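Local atomic coordinates of methyltransferase FkbM (Methylobacillus flagellatus KT, PDB entry 2PY6), a protein that probably transfers methyl groups as a member of the FkbM methyltransferase family. Residues 16-27 and 188-199. Numbering follows the deposited sequence.
With EDO (1,2-ethanediol), chain E; EDO (1,2-ethanediol), chain C.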
ATOM      1  N   PRO A  16      25.503  -4.975 -29.687  1.00 43.88           N
ATOM      2  CA  PRO A  16      25.839  -3.746 -29.018  1.00 41.00           C
ATOM      3  C   PRO A  16      27.314  -3.430 -29.148  1.00 40.13           C
ATOM      4  O   PRO A  16      27.752  -2.361 -28.712  1.00 42.75           O
ATOM      5  CB  PRO A  16      25.438  -4.031 -27.567  1.00 39.29           C
ATOM      6  CG  PRO A  16      25.706  -5.439 -27.405  1.00 41.48           C
ATOM      7  CD  PRO A  16      25.385  -6.087 -28.718  1.00 44.41           C
ATOM      8  N   LEU A  17      28.082  -4.343 -29.737  1.00 36.53           N
ATOM      9  CA  LEU A  17      29.485  -4.101 -29.931  1.00 35.41           C
ATOM     10  C   LEU A  17      29.770  -3.425 -31.274  1.00 36.00           C
ATOM     11  O   LEU A  17      30.949  -3.155 -31.555  1.00 35.95           O
ATOM     12  CB  LEU A  17      30.294  -5.391 -29.747  1.00 34.51           C
ATOM     13  CG  LEU A  17      30.435  -5.832 -28.286  1.00 31.88           C
ATOM     14  CD1 LEU A  17      31.279  -7.048 -28.207  1.00 30.35           C
ATOM     15  CD2 LEU A  17      31.040  -4.764 -27.385  1.00 33.27           C
ATOM     16  N   ALA A  18      28.702  -3.116 -32.046  1.00 32.00           N
ATOM     17  CA  ALA A  18      28.798  -2.472 -33.369  1.00 32.57           C
ATOM     18  C   ALA A  18      27.667  -1.444 -33.585  1.00 29.87           C
ATOM     19  O   ALA A  18      27.048  -1.366 -34.643  1.00 26.90           O
ATOM     20  CB  ALA A  18      28.750  -3.534 -34.467  1.00 32.66           C
HETATM   21  N   MSE A  19      27.389  -0.667 -32.555  1.00 27.96           N
HETATM   22  CA  MSE A  19      26.350   0.337 -32.634  1.00 27.11           C
HETATM   23  C   MSE A  19      26.640   1.511 -33.535  1.00 26.97           C
HETATM   24  O   MSE A  19      25.714   2.240 -33.915  1.00 26.61           O
HETATM   25  CB  MSE A  19      25.937   0.796 -31.253  1.00 26.55           C
HETATM   26  CG  MSE A  19      25.433  -0.386 -30.438  1.00 32.85           C
HETATM   27 SE   MSE A  19      24.168   0.246 -29.284  0.75 28.61          SE
HETATM   28  CE  MSE A  19      24.004  -0.954 -27.936  1.00 24.00           C
ATOM     29  N   ASN A  20      27.916   1.695 -33.849  1.00 28.40           N
ATOM     30  CA  ASN A  20      28.362   2.688 -34.824  1.00 29.95           C
ATOM     31  C   ASN A  20      27.850   2.256 -36.205  1.00 31.27           C
ATOM     32  O   ASN A  20      27.288   3.059 -36.960  1.00 32.23           O
ATOM     33  CB  ASN A  20      29.905   2.847 -34.786  1.00 30.07           C
ATOM     34  CG  ASN A  20      30.675   1.516 -35.000  1.00 36.70           C
ATOM     35  OD1 ASN A  20      30.282   0.432 -34.519  1.00 39.84           O
ATOM     36  ND2 ASN A  20      31.771   1.608 -35.728  1.00 32.10           N
ATOM     37  N   ASP A  21      27.972   0.967 -36.499  1.00 29.72           N
ATOM     38  CA  ASP A  21      27.490   0.454 -37.760  1.00 30.42           C
ATOM     39  C   ASP A  21      25.979   0.540 -37.885  1.00 28.84           C
ATOM     40  O   ASP A  21      25.467   1.002 -38.915  1.00 27.40           O
ATOM     41  CB  ASP A  21      27.970  -0.975 -37.967  1.00 31.47           C
ATOM     42  CG  ASP A  21      29.471  -1.049 -38.204  1.00 28.11           C
ATOM     43  OD1 ASP A  21      30.057  -0.054 -38.669  1.00 40.06           O
ATOM     44  OD2 ASP A  21      30.054  -2.117 -37.970  1.00 41.05           O
ATOM     45  N   SER A  22      25.270   0.090 -36.858  1.00 28.87           N
ATOM     46  CA  SER A  22      23.817   0.146 -36.866  1.00 29.09           C
ATOM     47  C   SER A  22      23.319   1.611 -36.976  1.00 28.16           C
ATOM     48  O   SER A  22      22.268   1.890 -37.594  1.00 27.78           O
ATOM     49  CB  SER A  22      23.235  -0.610 -35.648  1.00 28.63           C
ATOM     50  OG  SER A  22      23.639  -0.029 -34.431  1.00 33.87           O
ATOM     51  N   PHE A  23      24.072   2.544 -36.387  1.00 26.92           N
ATOM     52  CA  PHE A  23      23.737   3.979 -36.436  1.00 26.05           C
ATOM     53  C   PHE A  23      23.660   4.502 -37.880  1.00 27.07           C
ATOM     54  O   PHE A  23      22.674   5.154 -38.269  1.00 27.24           O
ATOM     55  CB  PHE A  23      24.745   4.809 -35.587  1.00 24.55           C
ATOM     56  CG  PHE A  23      24.761   6.304 -35.885  1.00 25.97           C
ATOM     57  CD1 PHE A  23      23.698   7.124 -35.515  1.00 26.30           C
ATOM     58  CD2 PHE A  23      25.867   6.892 -36.498  1.00 29.07           C
ATOM     59  CE1 PHE A  23      23.721   8.492 -35.751  1.00 28.84           C
ATOM     60  CE2 PHE A  23      25.909   8.260 -36.723  1.00 29.77           C
ATOM     61  CZ  PHE A  23      24.835   9.069 -36.344  1.00 31.18           C
ATOM     62  N   LEU A  24      24.690   4.213 -38.650  1.00 27.76           N
ATOM     63  CA  LEU A  24      24.780   4.667 -40.023  1.00 29.70           C
ATOM     64  C   LEU A  24      23.738   4.002 -40.892  1.00 29.12           C
ATOM     65  O   LEU A  24      23.102   4.662 -41.702  1.00 30.74           O
ATOM     66  CB  LEU A  24      26.188   4.414 -40.561  1.00 33.15           C
ATOM     67  CG  LEU A  24      27.293   5.232 -39.899  1.00 33.13           C
ATOM     68  CD1 LEU A  24      28.688   4.875 -40.470  1.00 34.88           C
ATOM     69  CD2 LEU A  24      27.026   6.707 -40.063  1.00 38.11           C
ATOM     70  N   ALA A  25      23.560   2.700 -40.718  1.00 30.42           N
ATOM     71  CA  ALA A  25      22.530   1.941 -41.444  1.00 30.11           C
ATOM     72  C   ALA A  25      21.119   2.446 -41.118  1.00 30.44           C
ATOM     73  O   ALA A  25      20.274   2.542 -41.999  1.00 35.15           O
ATOM     74  CB  ALA A  25      22.621   0.449 -41.093  1.00 30.37           C
ATOM     75  N   ALA A  26      20.852   2.739 -39.854  1.00 29.74           N
ATOM     76  CA  ALA A  26      19.533   3.238 -39.476  1.00 30.69           C
ATOM     77  C   ALA A  26      19.274   4.632 -40.067  1.00 29.01           C
ATOM     78  O   ALA A  26      18.185   4.940 -40.519  1.00 28.90           O
ATOM     79  CB  ALA A  26      19.390   3.259 -37.995  1.00 29.71           C
ATOM     80  N   ALA A  27      20.292   5.474 -40.069  1.00 29.77           N
ATOM     81  CA  ALA A  27      20.160   6.812 -40.585  1.00 28.51           C
ATOM     82  C   ALA A  27      19.922   6.792 -42.094  1.00 29.59           C
ATOM     83  O   ALA A  27      19.135   7.583 -42.621  1.00 29.85           O
ATOM     84  CB  ALA A  27      21.397   7.606 -40.241  1.00 30.86           C
ATOM     85  N   GLN A 188      29.743   4.088 -26.895  1.00 28.09           N
ATOM     86  CA  GLN A 188      28.632   3.143 -27.011  1.00 28.54           C
ATOM     87  C   GLN A 188      27.306   3.812 -26.582  1.00 29.42           C
ATOM     88  O   GLN A 188      26.252   3.651 -27.226  1.00 29.64           O
ATOM     89  CB  GLN A 188      28.901   1.884 -26.206  1.00 28.19           C
ATOM     90  CG  GLN A 188      28.009   0.679 -26.648  1.00 30.28           C
ATOM     91  CD  GLN A 188      28.033  -0.452 -25.639  1.00 35.13           C
ATOM     92  OE1 GLN A 188      28.194  -0.227 -24.420  1.00 39.66           O
ATOM     93  NE2 GLN A 188      27.883  -1.680 -26.133  1.00 33.88           N
ATOM     94  N   THR A 189      27.360   4.572 -25.497  1.00 29.24           N
ATOM     95  CA  THR A 189      26.181   5.275 -25.006  1.00 26.54           C
ATOM     96  C   THR A 189      25.670   6.255 -26.050  1.00 27.72           C
ATOM     97  O   THR A 189      24.456   6.282 -26.326  1.00 26.64           O
ATOM     98  CB  THR A 189      26.488   5.975 -23.696  1.00 26.80           C
ATOM     99  OG1 THR A 189      26.841   4.990 -22.711  1.00 26.45           O
ATOM    100  CG2 THR A 189      25.302   6.799 -23.226  1.00 28.82           C
ATOM    101  N   LEU A 190      26.569   7.058 -26.637  1.00 28.09           N
ATOM    102  CA  LEU A 190      26.143   8.011 -27.659  1.00 27.36           C
ATOM    103  C   LEU A 190      25.378   7.317 -28.763  1.00 27.82           C
ATOM    104  O   LEU A 190      24.273   7.707 -29.106  1.00 24.31           O
ATOM    105  CB  LEU A 190      27.324   8.765 -28.285  1.00 28.68           C
ATOM    106  CG  LEU A 190      26.960   9.733 -29.433  1.00 26.22           C
ATOM    107  CD1 LEU A 190      26.042  10.861 -28.899  1.00 29.23           C
ATOM    108  CD2 LEU A 190      28.159  10.315 -30.144  1.00 30.02           C
ATOM    109  N   TYR A 191      26.003   6.291 -29.355  1.00 28.91           N
ATOM    110  CA  TYR A 191      25.381   5.565 -30.450  1.00 24.38           C
ATOM    111  C   TYR A 191      24.075   4.873 -30.073  1.00 26.56           C
ATOM    112  O   TYR A 191      23.139   4.871 -30.867  1.00 27.97           O
ATOM    113  CB  TYR A 191      26.352   4.609 -31.111  1.00 27.52           C
ATOM    114  CG  TYR A 191      27.433   5.302 -31.942  1.00 27.35           C
ATOM    115  CD1 TYR A 191      27.108   6.173 -32.972  1.00 33.58           C
ATOM    116  CD2 TYR A 191      28.771   5.033 -31.728  1.00 34.02           C
ATOM    117  CE1 TYR A 191      28.088   6.790 -33.730  1.00 40.22           C
ATOM    118  CE2 TYR A 191      29.752   5.643 -32.475  1.00 31.06           C
ATOM    119  CZ  TYR A 191      29.417   6.509 -33.481  1.00 33.73           C
ATOM    120  OH  TYR A 191      30.413   7.110 -34.240  1.00 34.77           O
ATOM    121  N   ALA A 192      23.975   4.384 -28.835  1.00 26.90           N
ATOM    122  CA  ALA A 192      22.746   3.746 -28.330  1.00 29.27           C
ATOM    123  C   ALA A 192      21.586   4.773 -28.271  1.00 27.46           C
ATOM    124  O   ALA A 192      20.466   4.509 -28.709  1.00 26.09           O
ATOM    125  CB  ALA A 192      23.016   3.102 -26.957  1.00 26.91           C
ATOM    126  N   VAL A 193      21.870   5.977 -27.783  1.00 30.54           N
ATOM    127  CA  VAL A 193      20.829   7.023 -27.726  1.00 31.33           C
ATOM    128  C   VAL A 193      20.345   7.464 -29.118  1.00 31.27           C
ATOM    129  O   VAL A 193      19.163   7.649 -29.344  1.00 33.96           O
ATOM    130  CB  VAL A 193      21.347   8.239 -26.943  1.00 32.10           C
ATOM    131  CG1 VAL A 193      20.381   9.469 -27.071  1.00 34.93           C
ATOM    132  CG2 VAL A 193      21.585   7.839 -25.490  1.00 38.57           C
ATOM    133  N   LEU A 194      21.286   7.665 -30.029  1.00 31.01           N
ATOM    134  CA  LEU A 194      20.972   8.053 -31.390  1.00 29.90           C
ATOM    135  C   LEU A 194      20.248   6.916 -32.102  1.00 28.64           C
ATOM    136  O   LEU A 194      19.340   7.169 -32.877  1.00 34.44           O
ATOM    137  CB  LEU A 194      22.235   8.437 -32.136  1.00 28.42           C
ATOM    138  CG  LEU A 194      23.091   9.561 -31.542  1.00 31.43           C
ATOM    139  CD1 LEU A 194      24.327   9.745 -32.415  1.00 24.12           C
ATOM    140  CD2 LEU A 194      22.355  10.905 -31.367  1.00 29.23           C
ATOM    141  N   ASN A 195      20.633   5.676 -31.844  1.00 26.29           N
ATOM    142  CA  ASN A 195      19.921   4.541 -32.421  1.00 27.01           C
ATOM    143  C   ASN A 195      18.493   4.459 -31.886  1.00 27.45           C
ATOM    144  O   ASN A 195      17.589   4.185 -32.660  1.00 27.56           O
ATOM    145  CB  ASN A 195      20.676   3.234 -32.243  1.00 29.80           C
ATOM    146  CG  ASN A 195      21.920   3.169 -33.109  1.00 34.20           C
ATOM    147  OD1 ASN A 195      22.064   3.952 -34.020  1.00 41.54           O
ATOM    148  ND2 ASN A 195      22.834   2.279 -32.790  1.00 29.80           N
ATOM    149  N   PHE A 196      18.267   4.720 -30.594  1.00 28.07           N
ATOM    150  CA  PHE A 196      16.879   4.760 -30.108  1.00 28.39           C
ATOM    151  C   PHE A 196      15.971   5.735 -30.915  1.00 27.76           C
ATOM    152  O   PHE A 196      14.877   5.373 -31.354  1.00 27.54           O
ATOM    153  CB  PHE A 196      16.824   5.133 -28.642  1.00 28.77           C
ATOM    154  CG  PHE A 196      15.450   5.571 -28.198  1.00 27.14           C
ATOM    155  CD1 PHE A 196      14.432   4.661 -28.098  1.00 21.31           C
ATOM    156  CD2 PHE A 196      15.186   6.915 -27.929  1.00 30.55           C
ATOM    157  CE1 PHE A 196      13.173   5.075 -27.689  1.00 33.66           C
ATOM    158  CE2 PHE A 196      13.936   7.332 -27.532  1.00 36.20           C
ATOM    159  CZ  PHE A 196      12.938   6.411 -27.394  1.00 27.21           C
ATOM    160  N   HIS A 197      16.440   6.967 -31.085  1.00 27.90           N
ATOM    161  CA  HIS A 197      15.739   7.987 -31.853  1.00 28.91           C
ATOM    162  C   HIS A 197      15.584   7.603 -33.332  1.00 29.47           C
ATOM    163  O   HIS A 197      14.549   7.844 -33.915  1.00 26.37           O
ATOM    164  CB  HIS A 197      16.420   9.368 -31.725  1.00 33.71           C
ATOM    165  CG  HIS A 197      16.426   9.925 -30.327  1.00 32.59           C
ATOM    166  ND1 HIS A 197      15.278  10.308 -29.668  1.00 32.78           N
ATOM    167  CD2 HIS A 197      17.447  10.148 -29.462  1.00 38.36           C
ATOM    168  CE1 HIS A 197      15.587  10.713 -28.447  1.00 33.85           C
ATOM    169  NE2 HIS A 197      16.899  10.628 -28.299  1.00 32.94           N
ATOM    170  N   LEU A 198      16.600   6.998 -33.945  1.00 28.19           N
ATOM    171  CA  LEU A 198      16.475   6.610 -35.351  1.00 25.89           C
ATOM    172  C   LEU A 198      15.492   5.443 -35.575  1.00 26.76           C
ATOM    173  O   LEU A 198      14.806   5.408 -36.571  1.00 21.97           O
ATOM    174  CB  LEU A 198      17.837   6.249 -35.949  1.00 22.48           C
ATOM    175  CG  LEU A 198      18.842   7.380 -36.124  1.00 19.68           C
ATOM    176  CD1 LEU A 198      20.204   6.835 -36.456  1.00 20.70           C
ATOM    177  CD2 LEU A 198      18.381   8.351 -37.172  1.00 20.69           C
ATOM    178  N   THR A 199      15.448   4.509 -34.632  1.00 25.91           N
ATOM    179  CA  THR A 199      14.676   3.281 -34.773  1.00 27.89           C
ATOM    180  C   THR A 199      13.405   3.143 -33.969  1.00 27.31           C
ATOM    181  O   THR A 199      12.603   2.265 -34.293  1.00 26.55           O
ATOM    182  CB  THR A 199      15.507   2.079 -34.323  1.00 26.30           C
ATOM    183  OG1 THR A 199      15.776   2.188 -32.932  1.00 29.45           O
ATOM    184  CG2 THR A 199      16.829   1.999 -35.096  1.00 31.31           C
TER
HETATM  185  C1  EDO E 412      29.197   0.898 -30.255  1.00 41.21           C
HETATM  186  O1  EDO E 412      29.355  -0.506 -29.997  1.00 27.98           O
HETATM  187  C2  EDO E 412      30.460   1.710 -30.039  1.00 29.86           C
HETATM  188  O2  EDO E 412      30.866   2.365 -31.264  1.00 47.45           O
HETATM  189  C1  EDO C 410      12.013   8.681 -32.239  1.00 32.09           C
HETATM  190  O1  EDO C 410      11.997   7.282 -32.154  1.00 43.26           O
HETATM  191  C2  EDO C 410      12.098   9.305 -30.849  1.00 34.76           C
HETATM  192  O2  EDO C 410      13.072  10.362 -30.844  1.00 21.36           O
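A single knob-into-hole, Phe23 among Tyr191, Leu194, Asn195 and Leu198, joins segments 19-27 and 188-199, which run in the same general direction with axes 9.0 Å apart at closest approach and crossing at 28°. With CG anti to the backbone N (chi1 163°), the Phe23 ring is bordered by Tyr191, Leu194 and Leu198: Phe23 CD2 meets Tyr191 CE1 at 3.6 Å, the ring planes 45° apart, neither stacked nor edge-to-face, and Phe23 CE1 reaches Leu194 CD1 at the same distance. Asn195 OD1 lies at the edge of the Phe23 ring, in its plane, while the other end of the amide, ND2, bonds Met19 O (3.1 Å) in the carbonyl plane, on a lone pair. That oxygen also accepts Phe23 N and Ser22 OG, so three donors grip it. Asn20 CA sits over the centre of one Tyr191 face in a CH-pi contact, 3.9 Å from the centroid. With the Tyr191 ring cut back to an alanine, Asn20 would probably lose its CH-pi partner and a gap would open beside Phe23. Ahead of helix 19-32, Pro16 O accepts a hydrogen bond from Gln188 NE2 at 2.7 Å, from above the carbonyl plane; Gln188 NE2 also bonds Gly220 O of the second subunit. At the far end Ala26 CB packs on Leu198 CB (3.9 Å). Helices 164-169 and 171-180 touch Phe23 through Ile167 and Ile171, whereas helix 203-208 meets Met19 and Asn195 through Glu207 and Tyr204.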